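Diaminopropionate ammonia-lyase (Escherichia coli, PDB 4D9I) catalyses the pyridoxal 5'-phosphate-dependent alpha,beta-elimination of both L- and D-2,3-diaminopropionate to pyruvate and ammonia, working as a homodimer. Local coordinates at residues Gln148-Ala153 with Ser375-Thr380; Arg173-His178 with Val186-Ala191; Glu212-Met217 with Gly242-Val247; Ala317-Arg322 with Leu347-Tyr352. One frame throughout, in Å; residues are numbered along the deposited sequence.

Contact 1 is the polar one: helix 148-155 meets the loop after strand 370-375 through a guanidinium, a hydroxyl and a water, close to the catalytic region and only partly buried. Contact 2, also partly buried, lies beside the four-stranded parallel sheet and is light, a few methyl and amide contacts between helix 168-182 and the chain just beyond it. Contacts 3 and 4 are buried helix-to-helix packing away from the annotated sites, made mainly by apolar side chains; a valine leads the first, a leucine the second. No helix or strand is shared between contacts. Along the chain, contacts 2, 3 and 4 all fall inside the loop that contact 1 closes.

Contact 1 of 4, residues Gln148-Ala153 with Ser375-Thr380; sequences QERVDA and STEGDT
The opening turns of helix 148-155 face the loop that follows strand 370-375, and the backbones come nearest at Arg150 and Thr380, whose CA atoms are 7.1 Å apart. Arg150 does most of the reaching. Its CG stands anti to the carbonyl carbon (chi1 -66°) and the chain runs extended to NE, which carries the guanidinium across to the loop. There NH2 donates to Thr380 OG1 at 2.9 Å, a nearly straight bond (162°) with the hydroxyl at the guanidinium edge, close to its plane. Thr380 OG1 in turn donates to Glu377 OE1, 2.7 Å away, meeting the carboxylate from above its plane, so one hydroxyl relays between arginine and glutamate. Arg150 NH2 itself stays 4.1 Å from Glu377 OE1, too far for a salt bridge. In this fold type II enzyme the loop skirts the active site: Thr376 packs on Phe76, next to the cofactor-modified Lys77, and Asn122 ND2 also bonds Glu377 OE1. Replacing Arg150 by an alanine would probably leave Thr380 OG1 without its donor and Glu377 without a nearby positive charge. Alongside, Glu149 CD comes within 3.5 Å of Thr380 O, an approach of two acceptor groups and not a bond; its OE1 accepts from Val382 N, and its OE2 accepts a hydrogen bond from a water 2.6 Å away that also donates to Asp379 O.

Contact 2 of 4, residues Arg173-His178 with Val186-Ala191; sequences RLTMQH and VVQDTA
Val186 sets one methyl against the helix backbone: its CG2 lies 4.2 Å from Met176 CA and 4.4 Å from Thr175 O. The closest CA pair is also here, Met176 and Val186 at 6.6 Å. The second touch is between side chains coming from opposite directions, Thr175 CG2 and Gln188 OE1 at 4.2 Å, a loose van der Waals approach of a methyl to an amide oxygen.

What fixes these two groups lies one shell out, on strand 114-118. Thr118 serves both: its OG1 is hydrogen-bonded to Thr175 OG1, and its backbone N donates to Gln188 OE1. Thr175 therefore uses its hydroxyl on the strand and its methyl on the glutamine, while the bend at chi2 of Gln188 (-57°) folds its amide back to the same residue. On the helix itself, His178 ND1 donates to Leu174 O at 2.6 Å from above the carbonyl plane, and His178 N reaches that oxygen from the opposite face.

Farther along the loop, Asp189 OD2 bonds a Tris molecule, probably from the crystallisation liquor. Tyr195 OH ties down Val186 O and Gln188 N. Strand 160-163, helix 168-182 and strand 185-186 form a beta-alpha-beta crossover of the parallel sheet, and the contact packs that helix on the chain leaving its second strand. Strand 185-186 lies at the sheet's edge next to 114-118, and helix 197-206 covers Val187.

Contact 3 of 4, residues Glu212-Met217 with Gly242-Val247; sequences EAVEQM and GYLVDV
Two helices of the large-sheet half of the fold, 208-220 and 235-248, pack here as neighbours joined in the chain through strand 226-230. Their short segments run in broadly the same direction, 40° apart, with axes 11.3 Å from each other at closest approach. That is a wide separation, and Val214 meets three side chains from the other helix in the space between them. Its CG2 meets the edge of the Tyr243 ring near the ring plane, 3.6 Å from CE1, and also lies 3.9 Å from Leu244 CD2, the two aliphatic chains sliding past each other. The other methyl, CG1, which a chi1 of 170° sets opposite the backbone N, reaches Val247 CG1 tip to tip at 4.1 Å. One valine thus divides its two methyls among three residues of the opposing helix. The tyrosine hydroxyl makes a weak hydrogen bond to Asp211 OD1, one turn back on the valine's own helix. Glu212, on the other side of that helix, forms salt bridges to Arg70 and Lys65. Helix 26-36 touches Tyr243 and Val247 through Gln26, while strand 47-49 lies against Gln216 and Met217.

Contact 4 of 4, residues Ala317-Arg322 with Leu347-Tyr352; sequences AALGMR and LAAVHY
The apolar contact rests on Leu319, which extends from helix 315-325 to the flank of helix 338-352. Its CD2 sits 3.8 Å from Ala348 CB and 4.3 Å from Ala349 CB, and its CG is 3.9 Å from Ala348 CB. With CG anti to the backbone N (chi1 174°), the branched end is carried toward helix 338-352, and the short alanine side chains let it come in close to the other backbone. That shows in the remaining touch, made with main chain: CD2 is 3.7 Å from Ala349 N, an ordinary van der Waals contact.

Aromatic packing continues beside it on the second helix. An edge of the His351 imidazole, at CD2, lies over the centre of the Tyr352 ring, 3.4 Å above its plane; the stacking partner of the imidazole is Phe57. Phe4, from near the N-terminus, meets both Leu319 and the Tyr352 ring.

Among the polar bonds nearby, Arg322 NE bonds Val388 O, Arg322 NH1 bonds Trp390 O of the second subunit, and His351 ND1 pairs with Arg356 NH2; Tyr352 packs on that same Trp390. The arrangement is plain helix-on-helix packing of leucine against alanines, at a place where these helices border the interface of the homodimer.

Contact 1 of 4, residues Gln148-Ala153 with Ser375-Thr380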
# COMPACT_ATOMS: atom_id res chain seq x y z
N GLN B 148 -16.70 -7.18 15.30
CA GLN B 148 -16.46 -7.10 16.75
C GLN B 148 -15.67 -5.85 17.14
O GLN B 148 -15.92 -5.26 18.20
CB GLN B 148 -15.73 -8.35 17.23
CG GLN B 148 -15.74 -8.54 18.74
CD GLN B 148 -17.12 -8.89 19.27
OE1 GLN B 148 -17.76 -8.08 19.95
NE2 GLN B 148 -17.58 -10.10 18.96
N GLU B 149 -14.72 -5.44 16.30
CA GLU B 149 -13.93 -4.25 16.57
C GLU B 149 -14.78 -2.99 16.69
O GLU B 149 -14.52 -2.14 17.54
CB GLU B 149 -12.86 -4.03 15.50
CG GLU B 149 -11.89 -2.90 15.84
CD GLU B 149 -10.86 -2.62 14.76
OE1 GLU B 149 -10.77 -3.38 13.78
OE2 GLU B 149 -10.12 -1.63 14.90
N ARG B 150 -15.78 -2.87 15.83
CA ARG B 150 -16.63 -1.69 15.84
C ARG B 150 -17.55 -1.68 17.08
O ARG B 150 -17.78 -0.62 17.69
CB ARG B 150 -17.44 -1.59 14.54
CG ARG B 150 -16.60 -1.35 13.30
CD ARG B 150 -17.46 -1.30 12.05
NE ARG B 150 -16.69 -0.78 10.94
CZ ARG B 150 -16.48 -1.41 9.78
NH1 ARG B 150 -17.02 -2.59 9.53
NH2 ARG B 150 -15.74 -0.81 8.86
N VAL B 151 -18.03 -2.86 17.47
CA VAL B 151 -18.77 -3.06 18.72
C VAL B 151 -17.91 -2.58 19.88
O VAL B 151 -18.33 -1.75 20.69
CB VAL B 151 -19.13 -4.56 18.92
CG1 VAL B 151 -19.73 -4.80 20.30
CG2 VAL B 151 -20.07 -5.03 17.82
N ASP B 152 -16.68 -3.08 19.92
CA ASP B 152 -15.73 -2.76 20.97
C ASP B 152 -15.38 -1.26 21.02
O ASP B 152 -15.22 -0.71 22.12
CB ASP B 152 -14.49 -3.67 20.87
CG ASP B 152 -14.79 -5.12 21.28
OD1 ASP B 152 -15.87 -5.36 21.85
OD2 ASP B 152 -13.96 -6.02 21.03
N ALA B 153 -15.30 -0.61 19.87
CA ALA B 153 -15.03 0.84 19.81
C ALA B 153 -16.11 1.61 20.55
O ALA B 153 -15.84 2.58 21.24
CB ALA B 153 -14.95 1.33 18.37
N SER B 375 -12.45 10.94 1.64
CA SER B 375 -12.19 9.69 2.32
C SER B 375 -12.87 9.77 3.67
O SER B 375 -12.35 10.37 4.62
CB SER B 375 -10.69 9.42 2.49
OG SER B 375 -10.54 8.09 2.95
N THR B 376 -14.04 9.15 3.76
CA THR B 376 -14.92 9.33 4.93
C THR B 376 -14.47 8.56 6.16
O THR B 376 -14.89 8.89 7.28
CB THR B 376 -16.35 8.91 4.58
OG1 THR B 376 -16.29 7.65 3.88
CG2 THR B 376 -17.01 9.96 3.70
N GLU B 377 -13.64 7.53 5.99
CA GLU B 377 -13.14 6.78 7.14
C GLU B 377 -11.78 6.16 6.84
O GLU B 377 -11.46 5.92 5.68
CB GLU B 377 -14.12 5.65 7.53
CG GLU B 377 -14.37 4.63 6.42
CD GLU B 377 -15.00 3.32 6.92
OE1 GLU B 377 -15.49 3.23 8.09
OE2 GLU B 377 -15.03 2.36 6.11
N GLY B 378 -11.02 5.90 7.90
CA GLY B 378 -9.81 5.09 7.78
C GLY B 378 -10.14 3.62 7.98
O GLY B 378 -11.27 3.18 7.69
N ASP B 379 -9.18 2.88 8.51
CA ASP B 379 -9.31 1.45 8.73
C ASP B 379 -10.11 1.14 10.00
O ASP B 379 -9.57 0.62 10.99
CB ASP B 379 -7.92 0.79 8.77
CG ASP B 379 -6.98 1.45 9.76
OD1 ASP B 379 -7.29 2.56 10.26
OD2 ASP B 379 -5.92 0.87 10.05
N THR B 380 -11.40 1.44 9.96
CA THR B 380 -12.25 1.22 11.11
C THR B 380 -12.42 -0.28 11.41
O THR B 380 -12.76 -0.64 12.52
CB THR B 380 -13.60 1.93 10.92
OG1 THR B 380 -14.18 1.51 9.69
CG2 THR B 380 -13.39 3.44 10.89
O HOH W 1 -9.77 0.55 13.54

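Contact 2 of 4, residues Arg173-His178 with Val186-Ala191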
# COMPACT_ATOMS: atom_id res chain seq x y z
N ARG B 173 -35.77 -0.09 13.73
CA ARG B 173 -37.10 -0.18 14.31
C ARG B 173 -37.05 -0.62 15.78
O ARG B 173 -37.76 -0.07 16.62
CB ARG B 173 -37.99 -1.12 13.47
CG ARG B 173 -38.79 -0.44 12.36
CD ARG B 173 -37.92 0.10 11.23
N LEU B 174 -36.18 -1.59 16.09
CA LEU B 174 -35.97 -2.00 17.48
C LEU B 174 -35.47 -0.82 18.35
O LEU B 174 -35.89 -0.69 19.50
CB LEU B 174 -35.02 -3.19 17.58
N THR B 175 -34.60 0.02 17.79
CA THR B 175 -34.12 1.22 18.48
C THR B 175 -35.27 2.19 18.82
O THR B 175 -35.35 2.68 19.94
CB THR B 175 -32.99 1.94 17.70
OG1 THR B 175 -31.78 1.17 17.80
CG2 THR B 175 -32.69 3.33 18.27
N MET B 176 -36.14 2.44 17.84
CA MET B 176 -37.31 3.31 18.02
C MET B 176 -38.27 2.75 19.06
O MET B 176 -38.74 3.48 19.95
CB MET B 176 -38.05 3.51 16.69
CG MET B 176 -37.14 3.84 15.51
SD MET B 176 -38.05 4.44 14.08
CE MET B 176 -37.59 3.27 12.81
N GLN B 177 -38.52 1.45 18.95
CA GLN B 177 -39.32 0.71 19.92
C GLN B 177 -38.83 0.91 21.35
O GLN B 177 -39.58 1.38 22.21
CB GLN B 177 -39.31 -0.79 19.59
CG GLN B 177 -40.65 -1.38 19.22
CD GLN B 177 -40.90 -2.71 19.91
OE1 GLN B 177 -40.12 -3.65 19.78
NE2 GLN B 177 -42.00 -2.80 20.65
N HIS B 178 -37.57 0.56 21.60
CA HIS B 178 -37.02 0.61 22.96
C HIS B 178 -36.92 2.01 23.49
O HIS B 178 -37.11 2.25 24.68
CB HIS B 178 -35.66 -0.09 23.03
CG HIS B 178 -35.72 -1.58 22.79
ND1 HIS B 178 -35.44 -2.13 21.59
CD2 HIS B 178 -36.04 -2.63 23.64
CE1 HIS B 178 -35.57 -3.47 21.67
NE2 HIS B 178 -35.94 -3.77 22.92
N VAL B 186 -33.92 9.10 20.40
CA VAL B 186 -33.40 8.50 19.17
C VAL B 186 -32.55 9.50 18.38
O VAL B 186 -33.03 10.59 18.04
CB VAL B 186 -34.55 8.02 18.27
CG1 VAL B 186 -34.02 7.51 16.93
CG2 VAL B 186 -35.36 6.94 18.96
N VAL B 187 -31.30 9.12 18.08
CA VAL B 187 -30.43 9.93 17.22
C VAL B 187 -29.99 9.12 16.00
O VAL B 187 -29.05 8.32 16.09
CB VAL B 187 -29.21 10.49 18.01
CG1 VAL B 187 -28.33 11.37 17.13
CG2 VAL B 187 -29.69 11.26 19.25
N GLN B 188 -30.70 9.29 14.88
CA GLN B 188 -30.36 8.61 13.62
C GLN B 188 -29.95 9.61 12.57
O GLN B 188 -30.49 10.72 12.54
CB GLN B 188 -31.53 7.81 13.04
CG GLN B 188 -31.91 6.54 13.79
CD GLN B 188 -30.77 5.53 13.93
OE1 GLN B 188 -30.64 4.91 14.97
NE2 GLN B 188 -29.97 5.37 12.89
N ASP B 189 -29.06 9.20 11.67
CA ASP B 189 -28.56 10.07 10.62
C ASP B 189 -29.38 10.02 9.34
O ASP B 189 -28.91 10.34 8.27
CB ASP B 189 -27.07 9.79 10.35
CG ASP B 189 -26.80 8.33 9.96
OD1 ASP B 189 -27.56 7.40 10.35
OD2 ASP B 189 -25.75 8.11 9.30
N THR B 190 -30.63 9.61 9.45
CA THR B 190 -31.54 9.71 8.33
C THR B 190 -32.85 10.30 8.85
O THR B 190 -33.06 10.37 10.05
CB THR B 190 -31.75 8.35 7.65
OG1 THR B 190 -32.29 8.57 6.34
CG2 THR B 190 -32.68 7.45 8.48
N ALA B 191 -33.71 10.72 7.92
CA ALA B 191 -34.98 11.33 8.26
C ALA B 191 -36.13 10.43 7.82
O ALA B 191 -35.96 9.59 6.95
CB ALA B 191 -35.10 12.70 7.61

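Contact 3 of 4, residues Glu212-Met217 with Gly242-Val247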
# COMPACT_ATOMS: atom_id res chain seq x y z
N GLU B 212 -13.91 23.42 5.65
CA GLU B 212 -12.46 23.25 5.77
C GLU B 212 -11.79 23.02 4.42
O GLU B 212 -10.78 23.65 4.12
CB GLU B 212 -12.10 22.07 6.67
CG GLU B 212 -12.40 22.26 8.15
CD GLU B 212 -12.16 20.99 8.94
OE1 GLU B 212 -11.65 20.00 8.33
OE2 GLU B 212 -12.45 20.99 10.18
N ALA B 213 -12.36 22.13 3.62
CA ALA B 213 -11.82 21.80 2.30
C ALA B 213 -11.79 23.01 1.36
O ALA B 213 -10.83 23.17 0.62
CB ALA B 213 -12.56 20.63 1.65
N VAL B 214 -12.83 23.85 1.41
CA VAL B 214 -12.88 25.03 0.56
C VAL B 214 -11.78 26.00 0.98
O VAL B 214 -11.05 26.51 0.14
CB VAL B 214 -14.27 25.73 0.58
CG1 VAL B 214 -14.20 27.08 -0.12
CG2 VAL B 214 -15.29 24.88 -0.13
N GLU B 215 -11.66 26.24 2.29
CA GLU B 215 -10.57 27.04 2.84
C GLU B 215 -9.23 26.46 2.39
O GLU B 215 -8.35 27.19 1.99
CB GLU B 215 -10.63 27.06 4.37
CG GLU B 215 -9.59 27.97 5.01
CD GLU B 215 -9.53 27.86 6.53
OE1 GLU B 215 -10.22 26.99 7.11
OE2 GLU B 215 -8.79 28.64 7.16
N GLN B 216 -9.09 25.14 2.47
CA GLN B 216 -7.83 24.51 2.07
C GLN B 216 -7.57 24.67 0.57
O GLN B 216 -6.44 24.97 0.17
CB GLN B 216 -7.79 23.05 2.49
CG GLN B 216 -7.57 22.84 3.97
CD GLN B 216 -8.03 21.49 4.43
OE1 GLN B 216 -9.11 21.04 4.05
NE2 GLN B 216 -7.21 20.81 5.22
N MET B 217 -8.59 24.46 -0.26
CA MET B 217 -8.47 24.65 -1.70
C MET B 217 -8.11 26.10 -2.06
O MET B 217 -7.26 26.34 -2.91
CB MET B 217 -9.71 24.16 -2.45
CG MET B 217 -9.78 22.64 -2.59
SD MET B 217 -11.23 21.95 -3.44
CE MET B 217 -12.60 22.47 -2.41
N GLY B 242 -24.67 20.38 -0.59
CA GLY B 242 -25.45 21.59 -0.29
C GLY B 242 -24.51 22.77 -0.04
O GLY B 242 -24.70 23.84 -0.61
N TYR B 243 -23.50 22.54 0.80
CA TYR B 243 -22.50 23.57 1.11
C TYR B 243 -21.71 23.97 -0.14
O TYR B 243 -21.59 25.15 -0.43
CB TYR B 243 -21.53 23.13 2.21
CG TYR B 243 -20.39 24.12 2.45
CD1 TYR B 243 -19.19 24.06 1.74
CD2 TYR B 243 -20.54 25.15 3.38
CE1 TYR B 243 -18.18 24.99 1.95
CE2 TYR B 243 -19.52 26.07 3.60
CZ TYR B 243 -18.34 25.98 2.89
OH TYR B 243 -17.36 26.91 3.15
N LEU B 244 -21.17 22.97 -0.84
CA LEU B 244 -20.28 23.21 -1.99
C LEU B 244 -20.98 23.98 -3.11
O LEU B 244 -20.41 24.90 -3.72
CB LEU B 244 -19.77 21.88 -2.55
CG LEU B 244 -18.73 21.12 -1.71
CD1 LEU B 244 -18.36 19.79 -2.34
CD2 LEU B 244 -17.49 21.97 -1.46
N VAL B 245 -22.23 23.61 -3.35
CA VAL B 245 -23.03 24.15 -4.43
C VAL B 245 -23.47 25.56 -4.05
O VAL B 245 -23.67 26.40 -4.92
CB VAL B 245 -24.16 23.14 -4.75
CG1 VAL B 245 -25.55 23.74 -4.71
CG2 VAL B 245 -23.84 22.32 -5.99
N ASP B 246 -23.55 25.84 -2.75
CA ASP B 246 -23.74 27.21 -2.28
C ASP B 246 -22.50 28.07 -2.54
O ASP B 246 -22.63 29.24 -2.91
CB ASP B 246 -24.11 27.25 -0.78
CG ASP B 246 -24.57 28.63 -0.33
OD1 ASP B 246 -25.45 29.23 -0.99
OD2 ASP B 246 -24.07 29.11 0.71
N VAL B 247 -21.31 27.49 -2.34
CA VAL B 247 -20.03 28.15 -2.60
C VAL B 247 -19.76 28.29 -4.10
O VAL B 247 -19.37 29.36 -4.56
CB VAL B 247 -18.86 27.36 -1.96
CG1 VAL B 247 -17.50 27.88 -2.43
CG2 VAL B 247 -18.95 27.40 -0.44

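Contact 4 of 4, residues Ala317-Arg322 with Leu347-Tyr352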
# COMPACT_ATOMS: atom_id res chain seq x y z
N ALA B 317 -14.41 -0.24 -4.56
CA ALA B 317 -14.02 0.29 -3.26
C ALA B 317 -12.71 -0.33 -2.81
O ALA B 317 -11.79 0.39 -2.42
CB ALA B 317 -15.14 0.05 -2.22
N ALA B 318 -12.60 -1.65 -2.93
CA ALA B 318 -11.35 -2.37 -2.65
C ALA B 318 -10.15 -1.78 -3.42
O ALA B 318 -9.11 -1.53 -2.84
CB ALA B 318 -11.50 -3.85 -2.93
N LEU B 319 -10.32 -1.57 -4.73
CA LEU B 319 -9.29 -0.95 -5.57
C LEU B 319 -8.89 0.44 -5.02
O LEU B 319 -7.72 0.73 -4.87
CB LEU B 319 -9.82 -0.82 -7.00
CG LEU B 319 -8.97 -0.07 -8.04
CD1 LEU B 319 -7.64 -0.78 -8.23
CD2 LEU B 319 -9.74 -0.02 -9.36
N GLY B 320 -9.88 1.25 -4.68
CA GLY B 320 -9.62 2.54 -4.03
C GLY B 320 -8.79 2.44 -2.75
O GLY B 320 -7.89 3.23 -2.54
N MET B 321 -9.16 1.51 -1.86
CA MET B 321 -8.42 1.31 -0.61
C MET B 321 -6.93 1.08 -0.88
O MET B 321 -6.06 1.67 -0.21
CB MET B 321 -8.97 0.10 0.13
CG MET B 321 -10.40 0.27 0.66
SD MET B 321 -11.11 -1.28 1.27
CE MET B 321 -10.24 -1.57 2.80
N ARG B 322 -6.63 0.22 -1.84
CA ARG B 322 -5.24 -0.12 -2.18
C ARG B 322 -4.48 1.04 -2.80
O ARG B 322 -3.27 1.24 -2.52
CB ARG B 322 -5.19 -1.32 -3.11
CG ARG B 322 -5.68 -2.61 -2.46
CD ARG B 322 -5.53 -3.79 -3.39
NE ARG B 322 -6.44 -4.84 -2.97
CZ ARG B 322 -7.53 -5.18 -3.63
NH1 ARG B 322 -7.84 -4.58 -4.78
NH2 ARG B 322 -8.28 -6.13 -3.15
N LEU B 347 -12.39 6.58 -9.89
CA LEU B 347 -11.40 7.18 -10.78
C LEU B 347 -10.39 6.15 -11.25
O LEU B 347 -9.98 6.14 -12.42
CB LEU B 347 -10.68 8.35 -10.10
CG LEU B 347 -11.51 9.54 -9.64
CD1 LEU B 347 -10.60 10.62 -9.06
CD2 LEU B 347 -12.28 10.10 -10.81
N ALA B 348 -9.98 5.27 -10.34
CA ALA B 348 -9.00 4.24 -10.68
C ALA B 348 -9.62 3.21 -11.64
O ALA B 348 -8.95 2.77 -12.59
CB ALA B 348 -8.50 3.56 -9.42
N ALA B 349 -10.89 2.84 -11.41
CA ALA B 349 -11.59 1.89 -12.27
C ALA B 349 -11.76 2.44 -13.68
O ALA B 349 -11.69 1.70 -14.66
CB ALA B 349 -12.96 1.54 -11.69
N VAL B 350 -12.01 3.74 -13.77
CA VAL B 350 -12.15 4.42 -15.05
C VAL B 350 -10.80 4.37 -15.77
O VAL B 350 -10.73 4.05 -16.96
CB VAL B 350 -12.58 5.89 -14.86
CG1 VAL B 350 -12.30 6.72 -16.11
CG2 VAL B 350 -14.06 5.99 -14.45
N HIS B 351 -9.73 4.68 -15.04
CA HIS B 351 -8.41 4.74 -15.63
C HIS B 351 -8.03 3.45 -16.33
O HIS B 351 -7.53 3.48 -17.44
CB HIS B 351 -7.36 5.10 -14.59
CG HIS B 351 -5.96 5.01 -15.12
ND1 HIS B 351 -5.48 5.86 -16.04
CD2 HIS B 351 -4.94 4.10 -14.86
CE1 HIS B 351 -4.21 5.51 -16.37
NE2 HIS B 351 -3.88 4.44 -15.63
N TYR B 352 -8.29 2.32 -15.69
CA TYR B 352 -7.87 1.04 -16.24
C TYR B 352 -8.88 0.36 -17.18
O TYR B 352 -8.56 -0.65 -17.81
CB TYR B 352 -7.49 0.10 -15.10
CG TYR B 352 -6.20 0.49 -14.39
CD1 TYR B 352 -4.96 0.32 -15.03
CD2 TYR B 352 -6.22 1.02 -13.09
CE1 TYR B 352 -3.78 0.65 -14.40
CE2 TYR B 352 -5.01 1.36 -12.44
CZ TYR B 352 -3.80 1.17 -13.11
OH TYR B 352 -2.60 1.49 -12.51